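Side-chain contacts in BugD (Bordetella pertussis Tohama I, PDB 2F5X), which binds aspartic acid as a periplasmic solute receptor and probably hands it on to a membrane transporter: residues Gln269-Met272 with Lys273-Ala277; Pro176-Asn179 with Asp180-Lys184. All coordinates share one frame; numbering follows the deposited sequence.

Contact 1. Residues Gln269-Met272 with Lys273-Ala277; sequences QERM and KQLGA
Met272 and Ala277 meet in a local helix-end contact: a Schellman motif closes helix 266-274 just before the short strand 278-279. The evidence is in the backbone. Gly276 has a positive phi of 82°, Ala277 N donates to Met272 O at 2.9 Å, and Gly276 N donates to Lys273 O at 3.1 Å. The bond to Met272 O comes from above the carbonyl plane, 37° out of it. Across this closing turn Met272 CB lies 4.0 Å from Ala277 CB, the apolar pairing expected between the two ends of the motif. Val109 and Val111 of strand 102-117 pack on these two side chains, Val109 on Met272 and Val111 on Ala277.

One turn round, Arg271 lays its guanidinium over Leu275. CG points away from the backbone N (chi1 -177°) and the chain bends at chi2, which carries the flat group forward, toward the C-terminal end of the helix, to Leu275. Leu275 CD1 sits 3.7 Å above the guanidinium plane, displaced toward its rim, and Gln198 of helix 193-201 touches both side chains. Gln274 OE1 lies near the same plane at its edge. On the exposed side Glu270 reaches Gln274 by proximity alone, with Glu270 OE2 3.3 Å from Gln274 CG. The carboxylate and amide planes are nearly perpendicular. Gln274 NE2, 3.4 Å from Glu270 OE2, is at too poor an angle for a hydrogen bond.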
loop_
_atom_site.group_PDB
_atom_site.type_symbol
_atom_site.label_atom_id
_atom_site.label_comp_id
_atom_site.label_asym_id
_atom_site.label_seq_id
_atom_site.Cartn_x
_atom_site.Cartn_y
_atom_site.Cartn_z
ATOM N N GLN A 269 -9.622 -14.887 0.872
ATOM C CA GLN A 269 -8.497 -15.261 1.739
ATOM C C GLN A 269 -7.427 -16.106 1.033
ATOM O O GLN A 269 -6.231 -15.920 1.286
ATOM C CB GLN A 269 -8.996 -15.937 3.028
ATOM C CG GLN A 269 -9.716 -14.960 3.973
ATOM C CD GLN A 269 -9.139 -14.914 5.390
ATOM O OE1 GLN A 269 -9.778 -14.371 6.308
ATOM N NE2 GLN A 269 -7.952 -15.474 5.575
ATOM N N GLU A 270 -7.848 -17.006 0.143
ATOM C CA GLU A 270 -6.897 -17.802 -0.636
ATOM C C GLU A 270 -6.036 -16.913 -1.526
ATOM O O GLU A 270 -4.811 -17.077 -1.576
ATOM C CB GLU A 270 -7.605 -18.862 -1.486
ATOM C CG GLU A 270 -6.663 -19.808 -2.236
ATOM C CD GLU A 270 -5.535 -20.380 -1.376
ATOM O OE1 GLU A 270 -5.780 -20.776 -0.210
ATOM O OE2 GLU A 270 -4.386 -20.434 -1.874
ATOM N N ARG A 271 -6.678 -15.974 -2.219
ATOM C CA ARG A 271 -5.946 -15.055 -3.093
ATOM C C ARG A 271 -4.983 -14.197 -2.286
ATOM O O ARG A 271 -3.832 -14.017 -2.684
ATOM C CB ARG A 271 -6.884 -14.183 -3.939
ATOM C CG ARG A 271 -6.135 -13.253 -4.928
ATOM C CD ARG A 271 -5.360 -13.990 -6.022
ATOM N NE ARG A 271 -4.756 -13.078 -6.996
ATOM C CZ ARG A 271 -3.624 -13.323 -7.668
ATOM N NH1 ARG A 271 -2.951 -14.452 -7.479
ATOM N NH2 ARG A 271 -3.159 -12.428 -8.529
HETATM N N MSE A 272 -5.445 -13.685 -1.144
HETATM C CA MSE A 272 -4.574 -12.893 -0.273
HETATM C C MSE A 272 -3.387 -13.708 0.240
HETATM O O MSE A 272 -2.241 -13.234 0.217
HETATM C CB MSE A 272 -5.357 -12.278 0.899
HETATM C CG MSE A 272 -6.370 -11.197 0.471
HETATM SE SE MSE A 272 -5.640 -9.713 -0.609
HETATM C CE MSE A 272 -6.221 -10.327 -2.412
ATOM N N LYS A 273 -3.655 -14.945 0.661
ATOM C CA LYS A 273 -2.600 -15.830 1.158
ATOM C C LYS A 273 -1.522 -16.068 0.091
ATOM O O LYS A 273 -0.326 -15.959 0.365
ATOM C CB LYS A 273 -3.206 -17.157 1.637
ATOM C CG LYS A 273 -2.193 -18.123 2.220
ATOM C CD LYS A 273 -2.806 -19.509 2.448
ATOM C CE LYS A 273 -1.792 -20.462 3.058
ATOM N NZ LYS A 273 -0.744 -20.851 2.059
ATOM N N GLN A 274 -1.957 -16.343 -1.135
ATOM C CA GLN A 274 -1.026 -16.563 -2.243
ATOM C C GLN A 274 -0.155 -15.336 -2.492
ATOM O O GLN A 274 1.021 -15.467 -2.838
ATOM C CB GLN A 274 -1.788 -16.913 -3.513
ATOM C CG GLN A 274 -2.436 -18.292 -3.473
ATOM C CD GLN A 274 -3.318 -18.558 -4.675
ATOM O OE1 GLN A 274 -3.925 -17.634 -5.221
ATOM N NE2 GLN A 274 -3.400 -19.823 -5.090
ATOM N N LEU A 275 -0.739 -14.156 -2.293
ATOM C CA LEU A 275 -0.052 -12.886 -2.517
ATOM C C LEU A 275 0.669 -12.348 -1.286
ATOM O O LEU A 275 1.216 -11.247 -1.323
ATOM C CB LEU A 275 -1.029 -11.832 -3.050
ATOM C CG LEU A 275 -1.614 -12.071 -4.446
ATOM C CD1 LEU A 275 -2.632 -10.979 -4.726
ATOM C CD2 LEU A 275 -0.526 -12.109 -5.526
ATOM N N GLY A 276 0.659 -13.118 -0.200
ATOM C CA GLY A 276 1.432 -12.788 0.987
ATOM C C GLY A 276 0.779 -11.786 1.921
ATOM O O GLY A 276 1.408 -11.330 2.889
ATOM N N ALA A 277 -0.482 -11.459 1.646
ATOM C CA ALA A 277 -1.228 -10.517 2.471
ATOM C C ALA A 277 -1.879 -11.206 3.660
ATOM O O ALA A 277 -2.472 -12.281 3.520
ATOM C CB ALA A 277 -2.283 -9.790 1.642
#

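Contact 2. Residues Pro176-Asn179 with Asp180-Lys184; sequences PAMN and DLLGK
Leu182 N gives the shortest hydrogen bond here, 2.8 Å to Met178 O, and it is nearly straight, with an N-H...O angle of 174°. The same carbonyl oxygen also has Leu182 CG at 3.3 Å, so the leucine lies back over the turn that its own amide closes. Leu181 N bonds to Ala177 O at 2.9 Å, and Gly183 N to Asn179 O, also at 2.9 Å, makes the last regular helix bond. At the end of helix 174-182 this regularity gives way to a Schellman motif: Lys184 takes positive phi (62°), and Lys184 N bonds to Leu181 O at 3.0 Å. On the buried side lies Met178, a selenomethionine; with CG opposite the backbone N (chi1 179°) its chain folds twice, at chi2 and chi3. The bent chain touches both leucines ahead of it, with SE 3.9 Å from Leu181 CD2 and CG 3.9 Å from Leu182 CD1. Ile116 of strand 102-117 packs against Met178 and Leu181, while Gln199 of helix 193-201 lies against Met178 and Leu182. Asp180 turns elsewhere: its CB rests 3.5 Å from Ala177 O, and its OD2 is hydrogen-bonded to Tyr171 OH.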
loop_
_atom_site.group_PDB
_atom_site.type_symbol
_atom_site.label_atom_id
_atom_site.label_comp_id
_atom_site.label_asym_id
_atom_site.label_seq_id
_atom_site.Cartn_x
_atom_site.Cartn_y
_atom_site.Cartn_z
ATOM N N PRO A 176 2.384 0.634 -13.277
ATOM C CA PRO A 176 3.231 1.288 -14.292
ATOM C C PRO A 176 4.717 1.275 -13.918
ATOM O O PRO A 176 5.563 1.144 -14.810
ATOM C CB PRO A 176 2.707 2.730 -14.349
ATOM C CG PRO A 176 1.846 2.906 -13.184
ATOM C CD PRO A 176 1.351 1.548 -12.763
ATOM N N ALA A 177 5.033 1.399 -12.631
ATOM C CA ALA A 177 6.443 1.331 -12.217
ATOM C C ALA A 177 7.027 -0.038 -12.546
ATOM O O ALA A 177 8.130 -0.130 -13.086
ATOM C CB ALA A 177 6.588 1.636 -10.748
HETATM N N MSE A 178 6.275 -1.095 -12.231
HETATM C CA MSE A 178 6.700 -2.464 -12.537
HETATM C C MSE A 178 6.931 -2.674 -14.032
HETATM O O MSE A 178 7.897 -3.346 -14.427
HETATM C CB MSE A 178 5.684 -3.492 -12.022
HETATM C CG MSE A 178 6.070 -4.940 -12.326
HETATM SE SE MSE A 178 7.695 -5.543 -11.417
HETATM C CE MSE A 178 6.874 -5.874 -9.630
ATOM N N ASN A 179 6.052 -2.100 -14.856
ATOM C CA ASN A 179 6.239 -2.132 -16.307
ATOM C C ASN A 179 7.631 -1.620 -16.678
ATOM O O ASN A 179 8.345 -2.247 -17.462
ATOM C CB ASN A 179 5.191 -1.267 -17.017
ATOM C CG ASN A 179 3.809 -1.886 -17.027
ATOM O OD1 ASN A 179 2.802 -1.180 -16.841
ATOM N ND2 ASN A 179 3.735 -3.199 -17.264
ATOM N N ASP A 180 8.005 -0.475 -16.116
ATOM C CA ASP A 180 9.300 0.117 -16.416
ATOM C C ASP A 180 10.447 -0.708 -15.837
ATOM O O ASP A 180 11.509 -0.817 -16.460
ATOM C CB ASP A 180 9.376 1.565 -15.933
ATOM C CG ASP A 180 8.925 2.559 -16.987
ATOM O OD1 ASP A 180 8.428 2.135 -18.055
ATOM O OD2 ASP A 180 9.045 3.787 -16.834
ATOM N N LEU A 181 10.243 -1.291 -14.656
ATOM C CA LEU A 181 11.280 -2.129 -14.053
ATOM C C LEU A 181 11.524 -3.366 -14.918
ATOM O O LEU A 181 12.674 -3.713 -15.225
ATOM C CB LEU A 181 10.891 -2.531 -12.626
ATOM C CG LEU A 181 11.959 -3.243 -11.793
ATOM C CD1 LEU A 181 12.845 -2.228 -11.113
ATOM C CD2 LEU A 181 11.288 -4.115 -10.739
ATOM N N LEU A 182 10.437 -4.012 -15.337
ATOM C CA LEU A 182 10.537 -5.159 -16.239
ATOM C C LEU A 182 11.170 -4.766 -17.569
ATOM O O LEU A 182 11.887 -5.567 -18.178
ATOM C CB LEU A 182 9.165 -5.799 -16.475
ATOM C CG LEU A 182 8.520 -6.491 -15.275
ATOM C CD1 LEU A 182 7.073 -6.860 -15.601
ATOM C CD2 LEU A 182 9.296 -7.723 -14.845
ATOM N N GLY A 183 10.931 -3.529 -17.993
ATOM C CA GLY A 183 11.475 -3.008 -19.240
ATOM C C GLY A 183 12.890 -2.480 -19.105
ATOM O O GLY A 183 13.460 -1.981 -20.083
ATOM N N LYS A 184 13.448 -2.602 -17.898
ATOM C CA LYS A 184 14.804 -2.131 -17.572
ATOM C C LYS A 184 14.970 -0.613 -17.727
ATOM O O LYS A 184 16.080 -0.128 -17.956
ATOM C CB LYS A 184 15.874 -2.931 -18.362
ATOM C CG LYS A 184 15.786 -4.427 -18.071
ATOM C CD LYS A 184 16.616 -5.297 -18.987
ATOM C CE LYS A 184 16.482 -6.751 -18.544
ATOM N NZ LYS A 184 17.417 -7.658 -19.271
#

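Overall arrangement
Contacts 1 and 2 are separate helix ends, contact 2 coming first along the chain; their centres lie 23 Å apart and their nearest atoms about 11 Å, so they do not touch. Helix 193-201 connects them indirectly: Leu275 and Ala277 pack on its Thr194, Met178 on its Asn195 and Thr196. Strand 102-117 likewise carries side chains that meet both. Contact 2 is nearer the ligand, with the side chain of Pro176 about 6 Å from the bound aspartic acid and pocket residues Gly173 and Thr174 just ahead of it. The side chain of Leu275 is about 11 Å from that ligand, while Leu275 O is hydrogen-bonded to Thr193, the residue following pocket residue Gln192.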